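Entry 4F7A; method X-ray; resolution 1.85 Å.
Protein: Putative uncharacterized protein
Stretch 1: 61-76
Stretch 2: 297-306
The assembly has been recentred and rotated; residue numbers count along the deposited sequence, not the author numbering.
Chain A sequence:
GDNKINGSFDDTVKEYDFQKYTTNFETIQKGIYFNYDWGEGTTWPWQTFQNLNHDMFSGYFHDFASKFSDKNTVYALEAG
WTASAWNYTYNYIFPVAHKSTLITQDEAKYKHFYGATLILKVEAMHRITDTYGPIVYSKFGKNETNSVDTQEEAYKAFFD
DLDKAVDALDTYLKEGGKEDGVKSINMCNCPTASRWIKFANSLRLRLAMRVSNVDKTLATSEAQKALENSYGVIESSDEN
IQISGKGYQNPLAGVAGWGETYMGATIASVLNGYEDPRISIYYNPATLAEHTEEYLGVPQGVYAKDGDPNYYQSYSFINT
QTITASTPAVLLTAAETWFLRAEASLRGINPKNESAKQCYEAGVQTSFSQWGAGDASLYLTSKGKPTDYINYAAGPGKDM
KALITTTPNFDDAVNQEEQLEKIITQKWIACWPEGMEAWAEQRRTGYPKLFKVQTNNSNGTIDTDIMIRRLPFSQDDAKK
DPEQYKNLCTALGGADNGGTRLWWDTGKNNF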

ATOM      1  N   PHE A  61       3.173  -9.746  -7.030  1.00 13.29           N
ATOM      2  CA  PHE A  61       4.337  -9.856  -7.928  1.00 12.66           C
ATOM      3  C   PHE A  61       5.391 -10.820  -7.424  1.00 13.03           C
ATOM      4  O   PHE A  61       5.462 -11.146  -6.233  1.00 12.23           O
ATOM      5  CB  PHE A  61       4.995  -8.485  -8.172  1.00 12.70           C
ATOM      6  CG  PHE A  61       4.107  -7.496  -8.870  1.00 13.30           C
ATOM      7  CD1 PHE A  61       3.750  -7.685 -10.199  1.00 12.21           C
ATOM      8  CD2 PHE A  61       3.646  -6.361  -8.208  1.00 13.70           C
ATOM      9  CE1 PHE A  61       2.924  -6.779 -10.849  1.00 15.65           C
ATOM     10  CE2 PHE A  61       2.811  -5.436  -8.871  1.00 12.69           C
ATOM     11  CZ  PHE A  61       2.450  -5.672 -10.190  1.00 14.02           C
ATOM     12  N   HIS A  62       6.219 -11.292  -8.351  1.00 13.05           N
ATOM     13  CA  HIS A  62       7.376 -12.121  -7.995  1.00 14.73           C
ATOM     14  C   HIS A  62       8.440 -11.964  -9.060  1.00 14.77           C
ATOM     15  O   HIS A  62       8.137 -11.717 -10.225  1.00 15.29           O
ATOM     16  CB  HIS A  62       6.972 -13.592  -7.832  1.00 14.16           C
ATOM     17  CG  HIS A  62       7.865 -14.367  -6.914  1.00 15.22           C
ATOM     18  ND1 HIS A  62       9.158 -14.704  -7.252  1.00 14.95           N
ATOM     19  CD2 HIS A  62       7.657 -14.868  -5.672  1.00 16.32           C
ATOM     20  CE1 HIS A  62       9.708 -15.386  -6.259  1.00 20.02           C
ATOM     21  NE2 HIS A  62       8.818 -15.496  -5.284  1.00 15.49           N
ATOM     22  N   ASP A  63       9.695 -12.022  -8.638  1.00 15.43           N
ATOM     23  CA  ASP A  63      10.819 -12.020  -9.544  1.00 14.94           C
ATOM     24  C   ASP A  63      10.952 -13.402 -10.188  1.00 17.00           C
ATOM     25  O   ASP A  63      10.312 -14.348  -9.741  1.00 19.07           O
ATOM     26  CB  ASP A  63      12.079 -11.600  -8.767  1.00 17.04           C
ATOM     27  CG  ASP A  63      13.092 -10.869  -9.641  1.00 18.54           C
ATOM     28  OD1 ASP A  63      13.482 -11.448 -10.666  1.00 19.96           O
ATOM     29  OD2 ASP A  63      13.488  -9.727  -9.308  1.00 19.69           O
ATOM     30  N   PHE A  64      11.741 -13.519 -11.254  1.00 15.94           N
ATOM     31  CA  PHE A  64      12.024 -14.828 -11.859  1.00 18.52           C
ATOM     32  C   PHE A  64      13.403 -15.359 -11.462  1.00 16.73           C
ATOM     33  O   PHE A  64      13.714 -16.536 -11.710  1.00 16.28           O
ATOM     34  CB  PHE A  64      11.943 -14.764 -13.397  1.00 18.17           C
ATOM     35  CG  PHE A  64      13.148 -14.127 -14.040  1.00 21.00           C
ATOM     36  CD1 PHE A  64      13.353 -12.765 -13.974  1.00 23.10           C
ATOM     37  CD2 PHE A  64      14.094 -14.904 -14.698  1.00 31.60           C
ATOM     38  CE1 PHE A  64      14.486 -12.179 -14.552  1.00 26.20           C
ATOM     39  CE2 PHE A  64      15.225 -14.322 -15.284  1.00 30.01           C
ATOM     40  CZ  PHE A  64      15.417 -12.959 -15.200  1.00 33.51           C
ATOM     41  N   ALA A  65      14.234 -14.504 -10.874  1.00 16.59           N
ATOM     42  CA  ALA A  65      15.646 -14.835 -10.723  1.00 17.74           C
ATOM     43  C   ALA A  65      15.827 -15.798  -9.578  1.00 16.28           C
ATOM     44  O   ALA A  65      15.637 -15.423  -8.405  1.00 15.82           O
ATOM     45  CB  ALA A  65      16.513 -13.564 -10.521  1.00 18.15           C
ATOM     46  N   SER A  66      16.222 -17.031  -9.907  1.00 16.07           N
ATOM     47  CA  SER A  66      16.482 -18.055  -8.860  1.00 17.55           C
ATOM     48  C   SER A  66      17.576 -17.653  -7.866  1.00 18.43           C
ATOM     49  O   SER A  66      17.573 -18.099  -6.706  1.00 16.90           O
ATOM     50  CB  SER A  66      16.785 -19.422  -9.479  1.00 19.90           C
ATOM     51  OG  SER A  66      15.569 -20.007  -9.922  1.00 19.84           O
ATOM     52  N   LYS A  67      18.483 -16.769  -8.280  1.00 18.69           N
ATOM     53  CA  LYS A  67      19.479 -16.221  -7.336  1.00 20.09           C
ATOM     54  C   LYS A  67      18.843 -15.528  -6.107  1.00 19.54           C
ATOM     55  O   LYS A  67      19.457 -15.474  -5.048  1.00 20.96           O
ATOM     56  CB  LYS A  67      20.487 -15.308  -8.047  1.00 20.70           C
ATOM     57  CG  LYS A  67      19.960 -14.033  -8.610  1.00 27.80           C
ATOM     58  CD  LYS A  67      21.095 -13.078  -9.045  1.00 31.21           C
ATOM     59  CE  LYS A  67      20.487 -11.872  -9.758  1.00 39.68           C
ATOM     60  NZ  LYS A  67      21.474 -10.847 -10.212  1.00 45.13           N
ATOM     61  N   PHE A  68      17.601 -15.045  -6.252  1.00 18.00           N
ATOM     62  CA  PHE A  68      16.856 -14.443  -5.143  1.00 15.74           C
ATOM     63  C   PHE A  68      15.991 -15.416  -4.348  1.00 15.67           C
ATOM     64  O   PHE A  68      15.428 -15.024  -3.317  1.00 15.79           O
ATOM     65  CB  PHE A  68      15.943 -13.319  -5.668  1.00 15.98           C
ATOM     66  CG  PHE A  68      16.694 -12.146  -6.291  1.00 17.53           C
ATOM     67  CD1 PHE A  68      18.039 -11.885  -5.994  1.00 21.58           C
ATOM     68  CD2 PHE A  68      16.036 -11.281  -7.154  1.00 21.75           C
ATOM     69  CE1 PHE A  68      18.697 -10.789  -6.562  1.00 25.52           C
ATOM     70  CE2 PHE A  68      16.691 -10.185  -7.712  1.00 21.09           C
ATOM     71  CZ  PHE A  68      18.011  -9.932  -7.417  1.00 22.16           C
ATOM     72  N   SER A  69      15.893 -16.666  -4.801  1.00 16.02           N
ATOM     73  CA  SER A  69      14.875 -17.587  -4.286  1.00 16.59           C
ATOM     74  C   SER A  69      15.303 -18.292  -3.001  1.00 17.95           C
ATOM     75  O   SER A  69      14.609 -19.200  -2.520  1.00 17.15           O
ATOM     76  CB  SER A  69      14.483 -18.602  -5.357  1.00 19.76           C
ATOM     77  OG  SER A  69      13.742 -17.984  -6.381  1.00 17.99           O
ATOM     78  N   ASP A  70      16.457 -17.901  -2.467  1.00 14.39           N
ATOM     79  CA  ASP A  70      16.904 -18.378  -1.158  1.00 18.06           C
ATOM     80  C   ASP A  70      16.850 -17.231  -0.133  1.00 17.12           C
ATOM     81  O   ASP A  70      17.352 -17.342   0.986  1.00 16.40           O
ATOM     82  CB  ASP A  70      18.308 -19.010  -1.227  1.00 19.48           C
ATOM     83  CG  ASP A  70      19.382 -18.064  -1.759  1.00 21.22           C
ATOM     84  OD1 ASP A  70      19.088 -16.915  -2.141  1.00 21.21           O
ATOM     85  OD2 ASP A  70      20.541 -18.493  -1.796  1.00 25.24           O
ATOM     86  N   LYS A  71      16.184 -16.156  -0.513  1.00 15.73           N
ATOM     87  CA  LYS A  71      16.065 -14.986   0.353  1.00 15.69           C
ATOM     88  C   LYS A  71      14.610 -14.708   0.774  1.00 16.31           C
ATOM     89  O   LYS A  71      13.980 -15.578   1.405  1.00 14.37           O
ATOM     90  CB  LYS A  71      16.768 -13.793  -0.313  1.00 16.65           C
ATOM     91  CG  LYS A  71      18.273 -14.066  -0.590  1.00 18.31           C
ATOM     92  CD  LYS A  71      18.947 -12.931  -1.364  1.00 22.04           C
ATOM     93  CE  LYS A  71      20.426 -13.207  -1.560  1.00 30.06           C
ATOM     94  NZ  LYS A  71      20.679 -14.414  -2.374  1.00 21.53           N
ATOM     95  N   ASN A  72      14.072 -13.528   0.458  1.00 12.68           N
ATOM     96  CA  ASN A  72      12.800 -13.080   1.018  1.00 13.31           C
ATOM     97  C   ASN A  72      11.654 -14.038   0.714  1.00 14.43           C
ATOM     98  O   ASN A  72      10.787 -14.242   1.559  1.00 13.46           O
ATOM     99  CB  ASN A  72      12.432 -11.674   0.527  1.00 13.67           C
ATOM    100  CG  ASN A  72      13.091 -10.574   1.332  1.00 14.19           C
ATOM    101  OD1 ASN A  72      14.012 -10.829   2.093  1.00 12.59           O
ATOM    102  ND2 ASN A  72      12.620  -9.322   1.151  1.00 14.29           N
ATOM    103  N   THR A  73      11.648 -14.603  -0.496  1.00 13.61           N
ATOM    104  CA  THR A  73      10.552 -15.458  -0.907  1.00 12.81           C
ATOM    105  C   THR A  73      10.353 -16.655   0.030  1.00 13.54           C
ATOM    106  O   THR A  73       9.213 -17.090   0.237  1.00 14.93           O
ATOM    107  CB  THR A  73      10.690 -15.898  -2.397  1.00 15.80           C
ATOM    108  OG1 THR A  73       9.455 -16.489  -2.834  1.00 15.10           O
ATOM    109  CG2 THR A  73      11.868 -16.876  -2.620  1.00 11.48           C
ATOM    110  N   VAL A  74      11.445 -17.173   0.592  1.00 11.71           N
ATOM    111  CA  VAL A  74      11.387 -18.299   1.562  1.00 13.63           C
ATOM    112  C   VAL A  74      11.557 -17.805   2.995  1.00 14.63           C
ATOM    113  O   VAL A  74      11.904 -18.567   3.907  1.00 15.06           O
ATOM    114  CB  VAL A  74      12.412 -19.410   1.254  1.00 13.93           C
ATOM    115  CG1 VAL A  74      12.057 -20.154  -0.018  1.00 13.02           C
ATOM    116  CG2 VAL A  74      13.903 -18.849   1.200  1.00 12.39           C
ATOM    117  N   TYR A  75      11.257 -16.529   3.211  1.00 13.30           N
ATOM    118  CA  TYR A  75      11.315 -15.928   4.539  1.00 13.29           C
ATOM    119  C   TYR A  75      12.719 -15.941   5.165  1.00 15.69           C
ATOM    120  O   TYR A  75      12.835 -15.853   6.388  1.00 15.22           O
ATOM    121  CB  TYR A  75      10.313 -16.557   5.524  1.00 13.15           C
ATOM    122  CG  TYR A  75       8.833 -16.301   5.286  1.00 13.31           C
ATOM    123  CD1 TYR A  75       8.369 -15.234   4.506  1.00 13.29           C
ATOM    124  CD2 TYR A  75       7.894 -17.111   5.888  1.00 13.65           C
ATOM    125  CE1 TYR A  75       7.009 -15.003   4.341  1.00 15.67           C
ATOM    126  CE2 TYR A  75       6.532 -16.891   5.719  1.00  9.98           C
ATOM    127  CZ  TYR A  75       6.099 -15.847   4.951  1.00 12.92           C
ATOM    128  OH  TYR A  75       4.750 -15.662   4.816  1.00 11.60           O
ATOM    129  N   ALA A  76      13.766 -16.067   4.345  1.00 15.77           N
ATOM    130  CA  ALA A  76      15.146 -15.850   4.809  1.00 17.82           C
ATOM    131  C   ALA A  76      15.438 -14.386   4.488  1.00 16.79           C
ATOM    132  O   ALA A  76      15.987 -14.049   3.450  1.00 16.15           O
ATOM    133  CB  ALA A  76      16.119 -16.794   4.101  1.00 18.19           C
ATOM    134  N   GLY A 297       0.659 -17.639 -12.349  1.00 13.55           N
ATOM    135  CA  GLY A 297       1.324 -16.887 -11.314  1.00 12.37           C
ATOM    136  C   GLY A 297       2.408 -17.663 -10.577  1.00 13.10           C
ATOM    137  O   GLY A 297       2.285 -18.865 -10.340  1.00 14.60           O
ATOM    138  N   VAL A 298       3.461 -16.954 -10.191  1.00 11.08           N
ATOM    139  CA  VAL A 298       4.574 -17.550  -9.494  1.00 12.59           C
ATOM    140  C   VAL A 298       4.242 -17.819  -8.031  1.00 12.96           C
ATOM    141  O   VAL A 298       3.843 -16.909  -7.307  1.00 13.40           O
ATOM    142  CB  VAL A 298       5.820 -16.623  -9.610  1.00 10.94           C
ATOM    143  CG1 VAL A 298       7.037 -17.233  -8.908  1.00 13.00           C
ATOM    144  CG2 VAL A 298       6.107 -16.334 -11.127  1.00 12.68           C
ATOM    145  N   PRO A 299       4.405 -19.070  -7.576  1.00 11.93           N
ATOM    146  CA  PRO A 299       4.156 -19.344  -6.153  1.00 13.74           C
ATOM    147  C   PRO A 299       5.298 -18.831  -5.279  1.00 14.04           C
ATOM    148  O   PRO A 299       6.465 -19.041  -5.605  1.00 13.56           O
ATOM    149  CB  PRO A 299       4.118 -20.873  -6.094  1.00 14.39           C
ATOM    150  CG  PRO A 299       5.050 -21.282  -7.200  1.00 15.51           C
ATOM    151  CD  PRO A 299       4.887 -20.257  -8.289  1.00 14.05           C
ATOM    152  N   GLN A 300       4.968 -18.188  -4.166  1.00 13.48           N
ATOM    153  CA  GLN A 300       6.008 -17.709  -3.258  1.00 14.44           C
ATOM    154  C   GLN A 300       6.628 -18.873  -2.474  1.00 14.88           C
ATOM    155  O   GLN A 300       5.949 -19.834  -2.098  1.00 15.17           O
ATOM    156  CB  GLN A 300       5.447 -16.662  -2.278  1.00 15.40           C
ATOM    157  CG  GLN A 300       6.542 -15.783  -1.656  1.00 13.79           C
ATOM    158  CD  GLN A 300       6.075 -14.970  -0.487  1.00 18.56           C
ATOM    159  OE1 GLN A 300       5.127 -14.190  -0.616  1.00 18.43           O
ATOM    160  NE2 GLN A 300       6.794 -15.068   0.641  1.00 13.68           N
ATOM    161  N   GLY A 301       7.921 -18.763  -2.208  1.00 13.61           N
ATOM    162  CA  GLY A 301       8.606 -19.685  -1.299  1.00 13.86           C
ATOM    163  C   GLY A 301       9.045 -20.985  -1.910  1.00 14.14           C
ATOM    164  O   GLY A 301       9.119 -22.000  -1.206  1.00 14.04           O
ATOM    165  N   VAL A 302       9.326 -20.980  -3.217  1.00 13.35           N
ATOM    166  CA  VAL A 302       9.927 -22.136  -3.866  1.00 13.78           C
ATOM    167  C   VAL A 302      11.457 -21.926  -3.855  1.00 16.56           C
ATOM    168  O   VAL A 302      11.978 -21.026  -4.512  1.00 15.67           O
ATOM    169  CB  VAL A 302       9.404 -22.332  -5.297  1.00 13.40           C
ATOM    170  CG1 VAL A 302      10.103 -23.523  -5.976  1.00 11.47           C
ATOM    171  CG2 VAL A 302       7.890 -22.570  -5.275  1.00 14.71           C
ATOM    172  N   TYR A 303      12.144 -22.742  -3.075  1.00 16.74           N
ATOM    173  CA  TYR A 303      13.559 -22.558  -2.824  1.00 17.48           C
ATOM    174  C   TYR A 303      14.347 -22.851  -4.085  1.00 18.60           C
ATOM    175  O   TYR A 303      14.104 -23.843  -4.757  1.00 17.57           O
ATOM    176  CB  TYR A 303      14.034 -23.484  -1.693  1.00 17.58           C
ATOM    177  CG  TYR A 303      15.517 -23.367  -1.454  1.00 16.25           C
ATOM    178  CD1 TYR A 303      16.034 -22.349  -0.646  1.00 15.72           C
ATOM    179  CD2 TYR A 303      16.412 -24.225  -2.084  1.00 21.33           C
ATOM    180  CE1 TYR A 303      17.392 -22.224  -0.432  1.00 19.10           C
ATOM    181  CE2 TYR A 303      17.787 -24.090  -1.897  1.00 28.08           C
ATOM    182  CZ  TYR A 303      18.265 -23.089  -1.072  1.00 25.37           C
ATOM    183  OH  TYR A 303      19.616 -22.957  -0.883  1.00 28.27           O
ATOM    184  N   ALA A 304      15.281 -21.956  -4.397  1.00 17.43           N
ATOM    185  CA  ALA A 304      16.304 -22.172  -5.421  1.00 17.22           C
ATOM    186  C   ALA A 304      17.418 -21.192  -5.084  1.00 17.55           C
ATOM    187  O   ALA A 304      17.251 -20.338  -4.212  1.00 18.03           O
ATOM    188  CB  ALA A 304      15.749 -21.904  -6.826  1.00 16.46           C
ATOM    189  N   LYS A 305      18.542 -21.293  -5.772  1.00 18.80           N
ATOM    190  CA  LYS A 305      19.655 -20.412  -5.485  1.00 19.20           C
ATOM    191  C   LYS A 305      20.414 -20.131  -6.779  1.00 20.33           C
ATOM    192  O   LYS A 305      20.137 -20.717  -7.819  1.00 18.55           O
ATOM    193  CB  LYS A 305      20.574 -21.053  -4.442  1.00 21.33           C
ATOM    194  CG  LYS A 305      21.102 -22.412  -4.854  1.00 27.92           C
ATOM    195  CD  LYS A 305      22.104 -22.958  -3.854  1.00 41.03           C
ATOM    196  CE  LYS A 305      22.538 -24.358  -4.245  1.00 44.13           C
ATOM    197  NZ  LYS A 305      23.960 -24.567  -3.921  1.00 54.43           N
ATOM    198  N   ASP A 306      21.378 -19.233  -6.685  1.00 21.50           N
ATOM    199  CA  ASP A 306      22.145 -18.801  -7.830  1.00 22.94           C
ATOM    200  C   ASP A 306      22.825 -19.989  -8.478  1.00 22.43           C
ATOM    201  O   ASP A 306      23.477 -20.784  -7.805  1.00 25.08           O
ATOM    202  CB  ASP A 306      23.193 -17.782  -7.394  1.00 24.85           C
ATOM    203  CG  ASP A 306      23.662 -16.892  -8.530  1.00 28.60           C
ATOM    204  OD1 ASP A 306      23.157 -17.021  -9.660  1.00 30.17           O
ATOM    205  OD2 ASP A 306      24.531 -16.046  -8.263  1.00 36.35           O
TER
HETATM  206  O   HOH W   1      21.380 -17.489  -4.266  1.00 19.27           O
HETATM  207  O   HOH W   2      11.538 -19.475  -6.736  1.00 20.43           O
HETATM  208  O   HOH W   3      21.029 -20.676  -0.705  1.00 27.47           O
HETATM  209  O   HOH W   4       4.327 -14.500   2.525  1.00 13.95           O

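The most unusual feature of this contact is the hydroxyl of Thr73, which links the imidazole of His62 to the backbone of the other stretch. Thr73 OG1 accepts a hydrogen bond from Gly301 N at 2.8 Å and is hydrogen-bonded to His62 NE2 at 2.7 Å; a hydroxyl suits this place because it can both accept and donate. The other ring nitrogen, His62 ND1, donates to Asp63 O at 2.8 Å, so both ring nitrogens are engaged. One of the ring's faces is covered by Val298, whose CG1 lies 3.8 Å from the centroid of the His62 ring and 23° off the normal, a CH-pi contact suited to a branched, apolar side chain.

Gly301 has a positive phi of 83°, which by itself favours glycine. Packing adds a second reason: a CB in ideal position would sit only 3.3 Å from Thr73 O. Gly301 N comes within 3.2 Å of Thr73 O, but at a poor angle for a hydrogen bond; the extended side chain of Gln300 serves instead, its NE2 donating to Thr73 O at 3.2 Å. Val74 packs beside Gly301, its CG1 3.7 Å from Gly301 C, and makes an apolar contact with Tyr303, Val74 CG1 to Tyr303 CB 4.2 Å.

Farther along, direct polar bonding is sparse. Ala304 N donates to Ser69 O at 3.4 Å, a weak bond, and Tyr303 CA approaches the same oxygen, Ser69 O, at 3.5 Å in a CA-H...O contact. The methyl group of Ala304 packs closely, its CB 3.6 Å from Ser66 OG.

One water molecule donates to Lys67 O and Asp70 OD2 and accepts from Asp306 N; another joins Asp70 OD2 to Tyr303 OH. A carboxylate suits Asp70, since it receives these waters while its OD1 forms a salt bridge with Lys71 NZ at 3.0 Å.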